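PDB 1HTW: HI0065 from Haemophilus influenzae, which is an ATP-binding protein required to form the threonylcarbamoyl group on adenosine 37 of tRNAs that read codons beginning with adenine. Local coordinates for residues I34-N39 with I109-W114. Sequence-based numbering, arbitrary orientation.
With NA (sodium ion), chain F; MG (magnesium ion), chain D.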
# COMPACT_ATOMS: atom_id res chain seq x y z
N ILE A 34 3.95 7.80 4.04
CA ILE A 34 2.82 7.79 3.06
C ILE A 34 1.89 6.62 3.43
O ILE A 34 2.39 5.50 3.53
CB ILE A 34 3.38 7.67 1.67
CG1 ILE A 34 4.41 8.80 1.37
CG2 ILE A 34 2.31 7.66 0.59
CD1 ILE A 34 4.89 8.81 -0.06
N MET A 35 0.64 6.92 3.67
CA MET A 35 -0.32 5.87 4.06
C MET A 35 -1.10 5.44 2.82
O MET A 35 -1.82 6.20 2.19
CB MET A 35 -1.24 6.38 5.15
CG MET A 35 -0.42 7.02 6.32
SD MET A 35 0.45 5.59 7.33
CE MET A 35 -1.01 4.61 7.86
N VAL A 36 -0.98 4.13 2.51
CA VAL A 36 -1.70 3.59 1.34
C VAL A 36 -2.62 2.48 1.88
O VAL A 36 -2.10 1.47 2.35
CB VAL A 36 -0.72 2.99 0.36
CG1 VAL A 36 -1.47 2.58 -0.95
CG2 VAL A 36 0.32 4.07 -0.13
N TYR A 37 -3.93 2.65 1.68
CA TYR A 37 -4.86 1.60 2.10
C TYR A 37 -5.21 0.77 0.87
O TYR A 37 -5.68 1.33 -0.11
CB TYR A 37 -6.15 2.24 2.61
CG TYR A 37 -6.09 2.92 3.96
CD1 TYR A 37 -4.91 3.18 4.64
CD2 TYR A 37 -7.29 3.32 4.53
CE1 TYR A 37 -4.94 3.85 5.87
CE2 TYR A 37 -7.33 3.97 5.75
CZ TYR A 37 -6.15 4.22 6.40
OH TYR A 37 -6.23 4.87 7.63
N LEU A 38 -4.93 -0.55 0.93
CA LEU A 38 -5.18 -1.45 -0.17
C LEU A 38 -6.48 -2.23 0.13
O LEU A 38 -6.59 -2.90 1.14
CB LEU A 38 -4.04 -2.49 -0.32
CG LEU A 38 -2.64 -1.91 -0.55
CD1 LEU A 38 -1.60 -3.01 -0.50
CD2 LEU A 38 -2.62 -1.12 -1.84
N ASN A 39 -7.48 -1.97 -0.72
CA ASN A 39 -8.83 -2.50 -0.50
C ASN A 39 -9.26 -3.41 -1.66
O ASN A 39 -8.80 -3.37 -2.77
CB ASN A 39 -9.79 -1.30 -0.46
CG ASN A 39 -9.55 -0.37 0.72
OD1 ASN A 39 -9.18 -0.83 1.82
ND2 ASN A 39 -9.72 0.92 0.45
N ILE A 109 6.99 4.33 3.93
CA ILE A 109 5.77 4.14 3.08
C ILE A 109 5.04 2.96 3.81
O ILE A 109 5.74 2.00 4.12
CB ILE A 109 6.17 3.68 1.68
CG1 ILE A 109 6.72 4.91 0.90
CG2 ILE A 109 4.89 3.22 0.94
CD1 ILE A 109 7.48 4.64 -0.31
N CYS A 110 3.74 3.09 4.02
CA CYS A 110 3.05 2.01 4.73
C CYS A 110 1.94 1.51 3.73
O CYS A 110 1.16 2.34 3.27
CB CYS A 110 2.38 2.49 5.99
SG CYS A 110 3.61 2.97 7.31
N LEU A 111 1.92 0.20 3.59
CA LEU A 111 0.90 -0.37 2.62
C LEU A 111 0.03 -1.31 3.46
O LEU A 111 0.60 -2.23 4.07
CB LEU A 111 1.69 -1.17 1.59
CG LEU A 111 2.86 -0.43 0.89
CD1 LEU A 111 3.66 -1.39 -0.01
CD2 LEU A 111 2.29 0.70 -0.04
N ILE A 112 -1.24 -0.99 3.55
CA ILE A 112 -2.09 -1.56 4.56
C ILE A 112 -3.28 -2.33 3.97
O ILE A 112 -4.10 -1.75 3.29
CB ILE A 112 -2.60 -0.45 5.47
CG1 ILE A 112 -1.32 0.23 6.11
CG2 ILE A 112 -3.51 -0.95 6.58
CD1 ILE A 112 -1.70 1.29 7.12
N GLU A 113 -3.33 -3.61 4.31
CA GLU A 113 -4.49 -4.45 3.96
C GLU A 113 -5.37 -4.56 5.17
O GLU A 113 -4.92 -4.50 6.32
CB GLU A 113 -4.04 -5.85 3.49
CG GLU A 113 -3.26 -5.83 2.19
CD GLU A 113 -2.80 -7.14 1.66
OE1 GLU A 113 -3.65 -8.08 1.56
OE2 GLU A 113 -1.64 -7.26 1.25
N TRP A 114 -6.71 -4.50 4.98
CA TRP A 114 -7.64 -4.50 6.08
C TRP A 114 -7.50 -3.32 7.02
O TRP A 114 -7.59 -3.39 8.25
CB TRP A 114 -7.51 -5.82 6.89
CG TRP A 114 -8.19 -6.96 6.22
CD1 TRP A 114 -7.64 -7.92 5.41
CD2 TRP A 114 -9.59 -7.28 6.30
NE1 TRP A 114 -8.60 -8.79 4.99
CE2 TRP A 114 -9.80 -8.42 5.52
CE3 TRP A 114 -10.68 -6.68 6.94
CZ2 TRP A 114 -11.06 -9.01 5.37
CZ3 TRP A 114 -11.93 -7.27 6.80
CH2 TRP A 114 -12.11 -8.42 6.01
NA NA F . -6.88 -1.52 3.59
MG MG D . -3.34 -10.12 0.90
O HOH W 1 -8.04 -4.67 2.60
O HOH W 2 -5.29 -10.65 1.55
O HOH W 3 -2.89 -12.23 0.51
O HOH W 4 -2.58 -10.58 2.99
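Four backbone hydrogen bonds join strands 34-39 and 109-113 side by side in parallel. Cys-110 N gives its hydrogen to Ile-34 O and Cys-110 O accepts from Val-36 N; two residues on, Ile-112 N donates to Val-36 O. The fourth bond, Leu-38 N to Ile-112 O at 2.8 Å, is straight at hydrogen (170°), yet the donor stands above the carbonyl plane. That same oxygen also faces the sodium ion, 2.8 Å from Ile-112 O, which Leu-38 O, Asn-39 OD1 and Ser-115 join in binding. Where the strands part, a water donates to Leu-38 O and accepts from Trp-114 N, bridging the C-terminal ends of the two strands.

On the sheet face carrying Met-35, Tyr-37, Cys-110 and Ile-112, the Met-35 chain bends at both chi2 (-73°) and chi3 (-59°). The bends lay Met-35 SD beside Cys-110 CB and bring Met-35 CE obliquely onto Ile-112 CD1, 3.5 Å away and tighter than usual van der Waals contact. Tyr-37 stands next to the same methyl, its hydroxyl hydrogen-bonded to Pro-123 O. On the other face Val-36 and Leu-111 run side by side, Leu-111 CD2 lying 3.8 Å from Val-36 CB, and Leu-38 CD1 rests near Leu-111 CB. Helix 46-56 packs over this face, reaching Leu-38, Leu-111 and Glu-113.

Glu-113 ends its strand with CG anti to the carbonyl carbon and the chain extended beyond it, so that Glu-113 OE1 binds magnesium at 2.2 Å. A hydrogen bond between OE2 and His-83 NE2, together with the metal bond, probably limits the carboxylate's rotation, while Thr-47 and three waters are further magnesium ligands. Strand 34-39 runs into the P-loop and its neighbour delivers an acidic magnesium ligand, a pairing of neighbouring parallel strands characteristic of the nucleotide site of a P-loop NTPase.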